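Local coordinates for dihydroorotase (Campylobacter jejuni subsp. jejuni, PDB 3PNU), which probably catalyses the reversible, zinc-dependent cyclisation of carbamoyl aspartate to dihydroorotate in de novo pyrimidine biosynthesis, at residues Lys171-Leu176 with Lys193-Leu198; Asp164-Phe169 with Cys232-Lys237; Leu45-Ser50 with Lys82-Glu87; Phe258-Ala263 with Pro283-Val288. All coordinates share one frame; numbering follows the deposited sequence.

Interaction 1 (Lys171-Leu176 with Lys193-Leu198); sequences KIYEKL and KTLCEL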
loop_
_atom_site.group_PDB
_atom_site.type_symbol
_atom_site.label_atom_id
_atom_site.label_comp_id
_atom_site.label_asym_id
_atom_site.label_seq_id
_atom_site.Cartn_x
_atom_site.Cartn_y
_atom_site.Cartn_z
ATOM N N LYS A 171 -23.129 3.463 2.392
ATOM C CA LYS A 171 -24.408 4.092 2.018
ATOM C C LYS A 171 -25.142 3.205 1.044
ATOM O O LYS A 171 -26.356 3.189 1.054
ATOM C CB LYS A 171 -24.208 5.503 1.411
ATOM C CG LYS A 171 -23.514 5.496 0.036
ATOM C CD LYS A 171 -22.757 6.819 -0.231
ATOM C CE LYS A 171 -21.727 6.639 -1.327
ATOM N NZ LYS A 171 -20.573 7.521 -1.123
ATOM N N ILE A 172 -24.411 2.470 0.206
ATOM C CA ILE A 172 -25.047 1.550 -0.726
ATOM C C ILE A 172 -25.696 0.360 0.018
ATOM O O ILE A 172 -26.875 0.078 -0.168
ATOM C CB ILE A 172 -24.067 1.061 -1.778
ATOM C CG1 ILE A 172 -23.617 2.253 -2.628
ATOM C CG2 ILE A 172 -24.715 -0.011 -2.655
ATOM C CD1 ILE A 172 -22.537 1.938 -3.587
ATOM N N TYR A 173 -24.940 -0.339 0.857
ATOM C CA TYR A 173 -25.521 -1.413 1.645
ATOM C C TYR A 173 -26.742 -0.934 2.428
ATOM O O TYR A 173 -27.679 -1.684 2.653
ATOM C CB TYR A 173 -24.549 -1.928 2.709
ATOM C CG TYR A 173 -23.531 -2.882 2.242
ATOM C CD1 TYR A 173 -23.900 -4.018 1.497
ATOM C CD2 TYR A 173 -22.194 -2.738 2.600
ATOM C CE1 TYR A 173 -22.966 -4.926 1.085
ATOM C CE2 TYR A 173 -21.242 -3.683 2.198
ATOM C CZ TYR A 173 -21.631 -4.759 1.442
ATOM O OH TYR A 173 -20.702 -5.686 1.035
ATOM N N GLU A 174 -26.694 0.306 2.879
ATOM C CA GLU A 174 -27.763 0.851 3.672
ATOM C C GLU A 174 -29.029 1.028 2.826
ATOM O O GLU A 174 -30.118 0.657 3.266
ATOM C CB GLU A 174 -27.316 2.166 4.324
ATOM C CG GLU A 174 -28.247 2.645 5.420
ATOM C CD GLU A 174 -27.640 3.715 6.319
ATOM O OE1 GLU A 174 -26.618 4.327 5.929
ATOM O OE2 GLU A 174 -28.198 3.933 7.422
ATOM N N LYS A 175 -28.898 1.543 1.605
ATOM C CA LYS A 175 -30.082 1.745 0.791
ATOM C C LYS A 175 -30.660 0.404 0.321
ATOM O O LYS A 175 -31.879 0.232 0.267
ATOM C CB LYS A 175 -29.853 2.709 -0.372
ATOM C CG LYS A 175 -29.211 2.143 -1.605
ATOM C CD LYS A 175 -29.291 3.170 -2.753
ATOM C CE LYS A 175 -28.724 2.586 -4.033
ATOM N NZ LYS A 175 -28.743 3.540 -5.170
ATOM N N LEU A 176 -29.800 -0.549 -0.007
ATOM C CA LEU A 176 -30.277 -1.850 -0.394
ATOM C C LEU A 176 -31.025 -2.495 0.762
ATOM O O LEU A 176 -32.010 -3.183 0.553
ATOM C CB LEU A 176 -29.134 -2.744 -0.822
ATOM C CG LEU A 176 -28.425 -2.329 -2.099
ATOM C CD1 LEU A 176 -27.317 -3.298 -2.424
ATOM C CD2 LEU A 176 -29.413 -2.252 -3.255
ATOM N N LYS A 193 -14.303 -0.520 10.628
ATOM C CA LYS A 193 -15.150 -0.303 11.778
ATOM C C LYS A 193 -16.513 0.188 11.281
ATOM O O LYS A 193 -17.547 -0.124 11.859
ATOM C CB LYS A 193 -14.496 0.712 12.696
ATOM C CG LYS A 193 -15.255 0.992 13.996
ATOM C CD LYS A 193 -14.417 1.854 14.906
ATOM C CE LYS A 193 -15.174 2.261 16.158
ATOM N NZ LYS A 193 -14.313 3.085 17.057
ATOM N N THR A 194 -16.513 0.939 10.187
ATOM C CA THR A 194 -17.752 1.427 9.628
ATOM C C THR A 194 -18.718 0.282 9.359
ATOM O O THR A 194 -19.892 0.393 9.680
ATOM C CB THR A 194 -17.532 2.173 8.288
ATOM O OG1 THR A 194 -16.539 3.193 8.457
ATOM C CG2 THR A 194 -18.842 2.789 7.778
ATOM N N LEU A 195 -18.241 -0.815 8.775
ATOM C CA LEU A 195 -19.162 -1.918 8.462
ATOM C C LEU A 195 -19.427 -2.786 9.686
ATOM O O LEU A 195 -20.484 -3.404 9.798
ATOM C CB LEU A 195 -18.727 -2.720 7.225
ATOM C CG LEU A 195 -18.737 -1.910 5.922
ATOM C CD1 LEU A 195 -18.525 -2.815 4.705
ATOM C CD2 LEU A 195 -20.066 -1.123 5.733
ATOM N N CYS A 196 -18.485 -2.834 10.611
ATOM C CA CYS A 196 -18.751 -3.543 11.854
ATOM C C CYS A 196 -19.955 -2.891 12.522
ATOM O O CYS A 196 -20.835 -3.573 12.992
ATOM C CB CYS A 196 -17.558 -3.509 12.799
ATOM S SG CYS A 196 -16.177 -4.450 12.168
ATOM N N GLU A 197 -19.990 -1.571 12.542
ATOM C CA GLU A 197 -21.104 -0.832 13.161
ATOM C C GLU A 197 -22.396 -0.918 12.377
ATOM O O GLU A 197 -23.443 -1.171 12.962
ATOM C CB GLU A 197 -20.713 0.634 13.384
ATOM C CG GLU A 197 -19.659 0.770 14.493
ATOM C CD GLU A 197 -19.118 2.181 14.683
ATOM O OE1 GLU A 197 -19.510 3.113 13.940
ATOM O OE2 GLU A 197 -18.274 2.349 15.593
ATOM N N LEU A 198 -22.321 -0.734 11.057
ATOM C CA LEU A 198 -23.507 -0.791 10.200
ATOM C C LEU A 198 -24.221 -2.142 10.312
ATOM O O LEU A 198 -25.420 -2.217 10.160
ATOM C CB LEU A 198 -23.143 -0.540 8.731
ATOM C CG LEU A 198 -24.307 -0.366 7.741
ATOM C CD1 LEU A 198 -25.048 0.992 7.946
ATOM C CD2 LEU A 198 -23.813 -0.455 6.323
#

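Interaction 2 (Asp164-Phe169 with Cys232-Lys237); sequences DRESNF and CKPIAK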
loop_
_atom_site.group_PDB
_atom_site.type_symbol
_atom_site.label_atom_id
_atom_site.label_comp_id
_atom_site.label_asym_id
_atom_site.label_seq_id
_atom_site.Cartn_x
_atom_site.Cartn_y
_atom_site.Cartn_z
ATOM N N ASP A 164 -10.666 4.260 1.361
ATOM C CA ASP A 164 -12.069 4.605 1.648
ATOM C C ASP A 164 -13.101 3.795 0.853
ATOM O O ASP A 164 -14.301 4.007 0.983
ATOM C CB ASP A 164 -12.327 6.070 1.276
ATOM C CG ASP A 164 -11.447 7.056 2.029
ATOM O OD1 ASP A 164 -10.902 6.743 3.105
ATOM O OD2 ASP A 164 -11.344 8.190 1.536
ATOM N N ARG A 165 -12.654 2.872 0.031
ATOM C CA ARG A 165 -13.580 2.146 -0.813
ATOM C C ARG A 165 -14.671 1.426 -0.067
ATOM O O ARG A 165 -15.824 1.444 -0.515
ATOM C CB ARG A 165 -12.843 1.170 -1.711
ATOM C CG ARG A 165 -12.010 1.855 -2.725
ATOM C CD ARG A 165 -11.206 0.887 -3.529
ATOM N NE ARG A 165 -10.459 1.614 -4.534
ATOM C CZ ARG A 165 -9.499 1.097 -5.282
ATOM N NH1 ARG A 165 -9.154 -0.179 -5.146
ATOM N NH2 ARG A 165 -8.872 1.870 -6.169
ATOM N N GLU A 166 -14.329 0.808 1.062
ATOM C CA GLU A 166 -15.333 0.066 1.820
ATOM C C GLU A 166 -16.240 0.997 2.634
ATOM O O GLU A 166 -17.473 0.849 2.594
ATOM C CB GLU A 166 -14.716 -1.005 2.712
ATOM C CG GLU A 166 -15.749 -1.729 3.549
ATOM C CD GLU A 166 -15.168 -2.861 4.376
ATOM O OE1 GLU A 166 -15.584 -2.986 5.546
ATOM O OE2 GLU A 166 -14.297 -3.609 3.868
ATOM N N SER A 167 -15.660 1.936 3.369
ATOM C CA SER A 167 -16.499 2.838 4.142
ATOM C C SER A 167 -17.438 3.626 3.254
ATOM O O SER A 167 -18.562 3.874 3.640
ATOM C CB SER A 167 -15.672 3.780 4.988
ATOM O OG SER A 167 -15.033 3.038 6.011
ATOM N N ASN A 168 -16.997 4.007 2.059
ATOM C CA ASN A 168 -17.875 4.755 1.170
ATOM C C ASN A 168 -18.970 3.872 0.599
ATOM O O ASN A 168 -19.988 4.377 0.109
ATOM C CB ASN A 168 -17.087 5.460 0.037
ATOM C CG ASN A 168 -16.096 6.478 0.565
ATOM O OD1 ASN A 168 -16.058 6.754 1.755
ATOM N ND2 ASN A 168 -15.284 7.023 -0.314
ATOM N N PHE A 169 -18.774 2.559 0.652
ATOM C CA PHE A 169 -19.776 1.628 0.131
ATOM C C PHE A 169 -20.926 1.433 1.151
ATOM O O PHE A 169 -21.964 0.886 0.835
ATOM C CB PHE A 169 -19.138 0.292 -0.204
ATOM C CG PHE A 169 -19.969 -0.545 -1.123
ATOM C CD1 PHE A 169 -19.812 -0.436 -2.494
ATOM C CD2 PHE A 169 -20.925 -1.401 -0.629
ATOM C CE1 PHE A 169 -20.588 -1.186 -3.347
ATOM C CE2 PHE A 169 -21.710 -2.152 -1.475
ATOM C CZ PHE A 169 -21.548 -2.049 -2.834
ATOM N N CYS A 232 -4.158 -7.663 -0.553
ATOM C CA CYS A 232 -5.447 -8.162 -1.003
ATOM C C CYS A 232 -6.466 -7.025 -1.075
ATOM O O CYS A 232 -6.182 -5.884 -0.687
ATOM C CB CYS A 232 -5.971 -9.208 -0.023
ATOM S SG CYS A 232 -6.339 -8.525 1.614
ATOM N N LYS A 233 -7.649 -7.372 -1.570
ATOM C CA LYS A 233 -8.765 -6.473 -1.656
ATOM C C LYS A 233 -9.888 -7.093 -0.818
ATOM O O LYS A 233 -10.199 -8.273 -0.977
ATOM C CB LYS A 233 -9.182 -6.296 -3.118
ATOM C CG LYS A 233 -8.075 -5.634 -3.959
ATOM C CD LYS A 233 -8.487 -5.434 -5.408
ATOM C CE LYS A 233 -7.329 -4.859 -6.293
ATOM N NZ LYS A 233 -7.025 -3.437 -6.015
ATOM N N PRO A 234 -10.476 -6.324 0.111
ATOM C CA PRO A 234 -10.168 -4.945 0.459
ATOM C C PRO A 234 -8.886 -4.875 1.251
ATOM O O PRO A 234 -8.600 -5.742 2.072
ATOM C CB PRO A 234 -11.358 -4.529 1.327
ATOM C CG PRO A 234 -12.416 -5.564 1.052
ATOM C CD PRO A 234 -11.671 -6.797 0.826
ATOM N N ILE A 235 -8.118 -3.836 0.992
ATOM C CA ILE A 235 -6.846 -3.620 1.638
ATOM C C ILE A 235 -6.963 -3.641 3.159
ATOM O O ILE A 235 -7.969 -3.207 3.720
ATOM C CB ILE A 235 -6.269 -2.239 1.175
ATOM C CG1 ILE A 235 -4.815 -2.096 1.584
ATOM C CG2 ILE A 235 -7.134 -1.042 1.678
ATOM C CD1 ILE A 235 -3.922 -3.106 0.903
ATOM N N ALA A 236 -5.944 -4.152 3.832
ATOM C CA ALA A 236 -5.932 -4.123 5.291
ATOM C C ALA A 236 -5.900 -2.640 5.685
ATOM O O ALA A 236 -5.210 -1.838 5.057
ATOM C CB ALA A 236 -4.738 -4.851 5.848
ATOM N N LYS A 237 -6.611 -2.279 6.738
ATOM C CA LYS A 237 -6.729 -0.869 7.114
ATOM C C LYS A 237 -6.084 -0.497 8.452
ATOM O O LYS A 237 -4.939 -0.866 8.694
ATOM C CB LYS A 237 -8.214 -0.455 6.989
ATOM C CG LYS A 237 -8.689 -0.617 5.507
ATOM C CD LYS A 237 -10.101 -0.353 5.268
ATOM C CE LYS A 237 -10.446 -0.539 3.805
ATOM N NZ LYS A 237 -10.266 -1.911 3.321
#

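Interaction 3 (Leu45-Ser50 with Lys82-Glu87); sequences LIAPLS and KACKDE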
loop_
_atom_site.group_PDB
_atom_site.type_symbol
_atom_site.label_atom_id
_atom_site.label_comp_id
_atom_site.label_asym_id
_atom_site.label_seq_id
_atom_site.Cartn_x
_atom_site.Cartn_y
_atom_site.Cartn_z
ATOM N N LEU A 45 -5.307 -28.620 -7.655
ATOM C CA LEU A 45 -4.219 -28.439 -6.692
ATOM C C LEU A 45 -4.648 -27.881 -5.329
ATOM O O LEU A 45 -4.219 -28.381 -4.293
ATOM C CB LEU A 45 -3.150 -27.520 -7.293
ATOM C CG LEU A 45 -1.977 -27.140 -6.375
ATOM C CD1 LEU A 45 -1.307 -28.362 -5.782
ATOM C CD2 LEU A 45 -0.970 -26.285 -7.142
ATOM N N ILE A 46 -5.487 -26.848 -5.336
ATOM C CA ILE A 46 -5.910 -26.194 -4.084
ATOM C C ILE A 46 -7.189 -26.759 -3.414
ATOM O O ILE A 46 -7.290 -26.755 -2.185
ATOM C CB ILE A 46 -6.102 -24.661 -4.303
ATOM C CG1 ILE A 46 -7.321 -24.381 -5.198
ATOM C CG2 ILE A 46 -4.853 -24.064 -4.898
ATOM C CD1 ILE A 46 -7.652 -22.910 -5.374
ATOM N N ALA A 47 -8.142 -27.242 -4.214
ATOM C CA ALA A 47 -9.416 -27.739 -3.679
ATOM C C ALA A 47 -9.239 -28.694 -2.507
ATOM O O ALA A 47 -9.919 -28.562 -1.496
ATOM C CB ALA A 47 -10.275 -28.372 -4.781
ATOM N N PRO A 48 -8.338 -29.671 -2.642
ATOM C CA PRO A 48 -8.077 -30.593 -1.539
ATOM C C PRO A 48 -7.607 -29.922 -0.270
ATOM O O PRO A 48 -7.886 -30.396 0.813
ATOM C CB PRO A 48 -6.952 -31.472 -2.089
ATOM C CG PRO A 48 -7.268 -31.572 -3.548
ATOM C CD PRO A 48 -7.798 -30.187 -3.919
ATOM N N LEU A 49 -6.899 -28.820 -0.396
ATOM C CA LEU A 49 -6.386 -28.138 0.789
ATOM C C LEU A 49 -7.521 -27.574 1.672
ATOM O O LEU A 49 -7.357 -27.423 2.888
ATOM C CB LEU A 49 -5.375 -27.073 0.368
ATOM C CG LEU A 49 -4.150 -27.689 -0.333
ATOM C CD1 LEU A 49 -3.256 -26.618 -0.956
ATOM C CD2 LEU A 49 -3.351 -28.558 0.647
ATOM N N SER A 50 -8.666 -27.294 1.049
ATOM C CA SER A 50 -9.861 -26.797 1.759
ATOM C C SER A 50 -10.805 -27.943 2.106
ATOM O O SER A 50 -11.282 -28.037 3.223
ATOM C CB SER A 50 -10.632 -25.773 0.901
ATOM O OG SER A 50 -9.877 -24.598 0.674
ATOM N N LYS A 82 -14.882 -33.775 -8.390
ATOM C CA LYS A 82 -13.785 -34.667 -8.783
ATOM C C LYS A 82 -12.498 -34.284 -8.086
ATOM O O LYS A 82 -11.810 -35.129 -7.544
ATOM C CB LYS A 82 -13.507 -34.624 -10.286
ATOM C CG LYS A 82 -14.396 -35.501 -11.178
ATOM C CD LYS A 82 -13.821 -35.560 -12.620
ATOM C CE LYS A 82 -12.371 -36.138 -12.663
ATOM N NZ LYS A 82 -11.740 -36.076 -14.025
ATOM N N ALA A 83 -12.185 -32.993 -8.117
ATOM C CA ALA A 83 -10.952 -32.463 -7.539
ATOM C C ALA A 83 -10.783 -32.753 -6.051
ATOM O O ALA A 83 -9.658 -32.822 -5.553
ATOM C CB ALA A 83 -10.873 -30.961 -7.798
ATOM N N CYS A 84 -11.903 -32.919 -5.353
ATOM C CA CYS A 84 -11.904 -33.201 -3.914
ATOM C C CYS A 84 -11.762 -34.687 -3.652
ATOM O O CYS A 84 -11.147 -35.098 -2.661
ATOM C CB CYS A 84 -13.208 -32.715 -3.308
ATOM S SG CYS A 84 -13.476 -31.007 -3.649
ATOM N N LYS A 85 -12.367 -35.478 -4.538
ATOM C CA LYS A 85 -12.297 -36.934 -4.491
ATOM C C LYS A 85 -12.981 -37.432 -3.212
ATOM O O LYS A 85 -14.144 -37.112 -2.946
ATOM C CB LYS A 85 -10.823 -37.401 -4.554
ATOM C CG LYS A 85 -10.059 -36.849 -5.752
ATOM C CD LYS A 85 -8.627 -37.363 -5.851
ATOM C CE LYS A 85 -7.945 -36.755 -7.082
ATOM N NZ LYS A 85 -6.595 -37.319 -7.341
ATOM N N ASP A 86 -12.237 -38.200 -2.423
ATOM C CA ASP A 86 -12.748 -38.932 -1.267
ATOM C C ASP A 86 -13.096 -38.106 -0.023
ATOM O O ASP A 86 -13.522 -38.668 0.991
ATOM C CB ASP A 86 -11.705 -39.989 -0.891
ATOM C CG ASP A 86 -10.325 -39.387 -0.663
ATOM O OD1 ASP A 86 -10.248 -38.174 -0.357
ATOM O OD2 ASP A 86 -9.322 -40.126 -0.790
ATOM N N GLU A 87 -12.927 -36.789 -0.089
ATOM C CA GLU A 87 -13.207 -35.936 1.059
ATOM C C GLU A 87 -14.692 -35.679 1.251
ATOM O O GLU A 87 -15.446 -35.610 0.283
ATOM C CB GLU A 87 -12.495 -34.589 0.890
ATOM C CG GLU A 87 -10.970 -34.673 0.882
ATOM C CD GLU A 87 -10.397 -35.033 2.244
ATOM O OE1 GLU A 87 -9.156 -35.066 2.361
ATOM O OE2 GLU A 87 -11.182 -35.263 3.196
#

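Interaction 4 (Phe258-Ala263 with Pro283-Val288); sequences FGSDSA and PVILPV. With ZN (zinc ion), chain D.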
loop_
_atom_site.group_PDB
_atom_site.type_symbol
_atom_site.label_atom_id
_atom_site.label_comp_id
_atom_site.label_asym_id
_atom_site.label_seq_id
_atom_site.Cartn_x
_atom_site.Cartn_y
_atom_site.Cartn_z
ATOM N N PHE A 258 -17.288 -16.877 9.491
ATOM C CA PHE A 258 -15.955 -16.905 8.947
ATOM C C PHE A 258 -16.013 -17.167 7.454
ATOM O O PHE A 258 -16.754 -18.033 6.991
ATOM C CB PHE A 258 -15.091 -17.953 9.618
ATOM C CG PHE A 258 -13.817 -18.183 8.907
ATOM C CD1 PHE A 258 -12.788 -17.287 9.021
ATOM C CD2 PHE A 258 -13.657 -19.288 8.101
ATOM C CE1 PHE A 258 -11.595 -17.491 8.340
ATOM C CE2 PHE A 258 -12.471 -19.503 7.427
ATOM C CZ PHE A 258 -11.448 -18.590 7.544
ATOM N N GLY A 259 -15.248 -16.369 6.720
ATOM C CA GLY A 259 -15.115 -16.455 5.261
ATOM C C GLY A 259 -13.662 -16.091 5.001
ATOM O O GLY A 259 -13.250 -14.964 5.251
ATOM N N SER A 260 -12.881 -17.035 4.500
ATOM C CA SER A 260 -11.447 -16.811 4.346
ATOM C C SER A 260 -11.057 -15.899 3.218
ATOM O O SER A 260 -10.043 -15.261 3.267
ATOM C CB SER A 260 -10.755 -18.143 4.055
ATOM O OG SER A 260 -11.124 -18.607 2.747
ATOM N N ASP A 261 -11.868 -15.884 2.183
ATOM C CA ASP A 261 -11.523 -15.198 0.942
ATOM C C ASP A 261 -10.159 -15.733 0.476
ATOM O O ASP A 261 -9.371 -14.987 -0.083
ATOM C CB ASP A 261 -11.501 -13.671 1.088
ATOM C CG ASP A 261 -11.395 -12.948 -0.257
ATOM O OD1 ASP A 261 -11.964 -13.406 -1.289
ATOM O OD2 ASP A 261 -10.753 -11.887 -0.269
ATOM N N SER A 262 -9.888 -17.018 0.720
ATOM C CA SER A 262 -8.632 -17.640 0.282
ATOM C C SER A 262 -8.588 -17.553 -1.216
ATOM O O SER A 262 -9.482 -18.055 -1.894
ATOM C CB SER A 262 -8.530 -19.093 0.720
ATOM O OG SER A 262 -7.328 -19.700 0.268
ATOM N N ALA A 263 -7.550 -16.894 -1.733
ATOM C CA ALA A 263 -7.412 -16.669 -3.168
ATOM C C ALA A 263 -5.966 -16.815 -3.612
ATOM O O ALA A 263 -5.136 -15.943 -3.373
ATOM C CB ALA A 263 -7.927 -15.278 -3.522
ATOM N N PRO A 283 -4.751 -23.638 3.516
ATOM C CA PRO A 283 -4.005 -24.625 4.301
ATOM C C PRO A 283 -3.719 -24.306 5.750
ATOM O O PRO A 283 -3.416 -25.200 6.497
ATOM C CB PRO A 283 -2.661 -24.735 3.567
ATOM C CG PRO A 283 -2.728 -23.774 2.408
ATOM C CD PRO A 283 -4.139 -23.395 2.199
ATOM N N VAL A 284 -3.828 -23.062 6.166
ATOM C CA VAL A 284 -3.429 -22.720 7.531
ATOM C C VAL A 284 -4.519 -22.137 8.422
ATOM O O VAL A 284 -4.256 -21.798 9.581
ATOM C CB VAL A 284 -2.228 -21.732 7.460
ATOM C CG1 VAL A 284 -1.009 -22.404 6.804
ATOM C CG2 VAL A 284 -2.605 -20.455 6.661
ATOM N N ILE A 285 -5.751 -22.068 7.907
ATOM C CA ILE A 285 -6.877 -21.430 8.637
ATOM C C ILE A 285 -7.174 -21.973 10.019
ATOM O O ILE A 285 -7.145 -21.237 11.011
ATOM C CB ILE A 285 -8.198 -21.549 7.853
ATOM C CG1 ILE A 285 -8.130 -20.765 6.548
ATOM C CG2 ILE A 285 -9.356 -21.043 8.714
ATOM C CD1 ILE A 285 -9.176 -21.158 5.539
ATOM N N LEU A 286 -7.483 -23.264 10.089
ATOM C CA LEU A 286 -7.863 -23.862 11.363
ATOM C C LEU A 286 -6.827 -23.702 12.448
ATOM O O LEU A 286 -7.148 -23.217 13.543
ATOM C CB LEU A 286 -8.249 -25.335 11.188
ATOM C CG LEU A 286 -9.530 -25.529 10.378
ATOM C CD1 LEU A 286 -9.824 -27.019 10.239
ATOM C CD2 LEU A 286 -10.686 -24.782 11.047
ATOM N N PRO A 287 -5.585 -24.092 12.166
ATOM C CA PRO A 287 -4.611 -23.949 13.253
ATOM C C PRO A 287 -4.393 -22.479 13.654
ATOM O O PRO A 287 -4.367 -22.158 14.863
ATOM C CB PRO A 287 -3.338 -24.614 12.691
ATOM C CG PRO A 287 -3.584 -24.813 11.210
ATOM C CD PRO A 287 -5.050 -24.809 10.991
ATOM N N VAL A 288 -4.284 -21.587 12.662
ATOM C CA VAL A 288 -4.083 -20.172 12.974
ATOM C C VAL A 288 -5.272 -19.670 13.797
ATOM O O VAL A 288 -5.072 -19.037 14.835
ATOM C CB VAL A 288 -3.851 -19.296 11.717
ATOM C CG1 VAL A 288 -3.546 -17.846 12.141
ATOM C CG2 VAL A 288 -2.707 -19.867 10.851
HETATM ZN ZN ZN D . -13.485 -13.060 -2.768
HETATM O O HOH W 1 -12.516 -10.906 -2.294
#

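Interaction 1 (Lys171-Leu176 with Lys193-Leu198)
L195, in the first turn of helix 193-201, reaches Y173 of helix 170-179 with both of its methyl groups. CD1 lies at the edge of the phenol ring, near its plane, 3.8 Å from Y173 CE2, and L195 CD2 comes within 4.1 Å of Y173 CD2. The two side chains meet at about a right angle, and both methyls line the CD2-CE2 edge of the ring. L195 also packs on M187 of strand 185-187.

One turn further on, L198 has its CG anti to the backbone N (chi1 -171°), which carries the methyl fork across to the root of the tyrosine. There L198 CD2 meets Y173 CB at 4.0 Å, while L198 CD1 touches the carboxylate carbon CD of E174 at 4.1 Å. The acid passes the leucine with its aliphatic length extended, and its OE2 ends in a hydrogen bond to the hydroxyl of Y202. No hydrogen bond joins the two segments, and the pairing is almost wholly apolar.

The segment axes run 11.3 Å apart at an angle of 17°, and L195 and L198 fill the interval together with Y173. The tyrosine is also held edge-to-face by F169 and rests on I185 and M187; its side chain lies about 6 Å from that of H155, a zinc ligand. This is the arrangement of successive outer helices in a TIM barrel, nearly parallel and flanking the parallel strand 185-187 that joins them in sequence.

Interaction 2 (Asp164-Phe169 with Cys232-Lys237)
K237 NZ is gripped by the carbonyl oxygen I235 O at 2.7 Å and by the hydroxyl of T191, and it faces E166 across the contact. The bond to I235 O lies in the carbonyl plane, on a lone pair, with a C=O...N angle of 144°. A bend at the last torsion (chi4 64°) curls the amine back onto the backbone of its own loop. E166 OE2 stays 4.4 Å from K237 NZ, beyond a salt bridge; the T191 hydroxyl bonded to the amine also bonds OE2, linking the opposite charges, while T192 holds E166 OE1.

E166 OE2 rests on the ring of P234, 3.9 Å from CG. A cis peptide bond precedes this proline, which packs on the zinc ligand H189. Both segments belong to loops of the TIM barrel: 164-169 leads from strand 152-154 to helix 170-179, and the loop holding 232-237 leads to helix 239-250.

At the other end of the contact, the extended R165 brings NH1 to within 4.0 Å of K233 NZ, which sits at the guanidinium edge, in its plane. These like charges are each answered by the second subunit: G223 O of the second subunit accepts from R165 NH1, and G224 O of that subunit pairs with K233 NZ. The two carbonyls follow each other at the C-terminal end of helix 218-223 of the second subunit, whose partial negative charge probably eases the approach. D160 O holds R165 NE.

Interaction 3 (Leu45-Ser50 with Lys82-Glu87)
A47 CB meets A83 CB at 4.0 Å, methyl against methyl, where helix 40-51 lies against the C-terminal end of helix 70-84. The same A47 methyl lies 4.3 Å from C84 SG, so it is touched by two consecutive residues of the partner. Beside it, the ring of P48 leans on a backbone carbonyl: A83 O is 3.4 Å from P48 CG and 3.6 Å from P48 CD. With only small side chains and a proline ring between them, the backbones come very near each other, P48 CA and C84 CA being 5.2 Å apart. No hydrogen bond crosses the contact.

Behind this first shell, each backbone departs from a regular helix. P48 has no N-H to give, and helix 40-51 is kinked here: L49 N turns to I46 O at 2.8 Å and S50 N to A47 O at 3.1 Å, three residues back in each case. In the partner, the helix stops after C84. K85 takes a positive phi of 64°, and C84 to E87 form a type II' beta turn that leads the chain away toward strand 90-93.

Further out, A83 also packs on L43, and C84 and E87 on A51, extending the seam both ways along helix 40-51. Away from this seam, I46 touches P264, L49 touches F280 and S50 touches A282. Among the outer helices of the TIM barrel, helix 40-51 thus lies between helix 70-84 and the loops that precede helix 285-296.

Interaction 4 (Phe258-Ala263 with Pro283-Val288)
The F258 ring carries the backbone N of S260 over one face, 3.7 Å above the plane and offset toward the rim, and has I285 CD1 at its edge, in plane, 4.0 Å from F258 CZ. I285 CG2 approaches the same corner obliquely and is closer still, 3.4 Å from CZ. F258 ends strand 256-258 of the TIM barrel, and the loop after it delivers the metal-binding aspartate D261; I285 opens helix 285-296, which follows on the outside.

The phenylalanine turns its ring outward to this helix because CG stands opposite the backbone N (chi1 169°). CG2 and CD1 of I285 both meet the ring corner, and CD1 extends past it to S260 CB at 3.7 Å. F258 also packs on L306 of helix 299-314.

S260 joins the apolar and the metal-binding sides. Its CB takes the isoleucine, while OG, placed between the backbone N and the carbonyl carbon, accepts from S262 N at 2.9 Å with an N-H...O angle of 152°. This is an ST turn, and it spans D261. D32 OD2 and H34 O also bond the hydroxyl, tying the turn to strand 31-35. S262 OG in turn bonds A282 N, just ahead of the second segment.

H34, H36, the carboxylated K116 and a water share the zinc with D261, whose carboxylate binds through one oxygen: OD1 lies 2.1 Å from the zinc, OD2 3.9 Å.

Overall arrangement
The four contacts lie around one barrel. Interactions 1 and 2 are neighbours, their centres 12 Å apart, and T194 OG1 probably hydrogen-bonds S167 OG at 2.9 Å. Interaction 2 also borders interaction 4, where K233 O lies 3.7 Å from D261 OD2, and interaction 3 reaches interaction 4 through L49 and P283. Interactions 1 and 3 sit on opposite sides of the chain's centre, with 35 Å between their centres. Only interaction 4 supplies a zinc ligand. The side chain of P234 in interaction 2 comes within about 5 Å of a zinc ion and that of Y173 in interaction 1 within about 9 Å, whereas the side chain of A47 in interaction 3 is about 11 Å from that of H36.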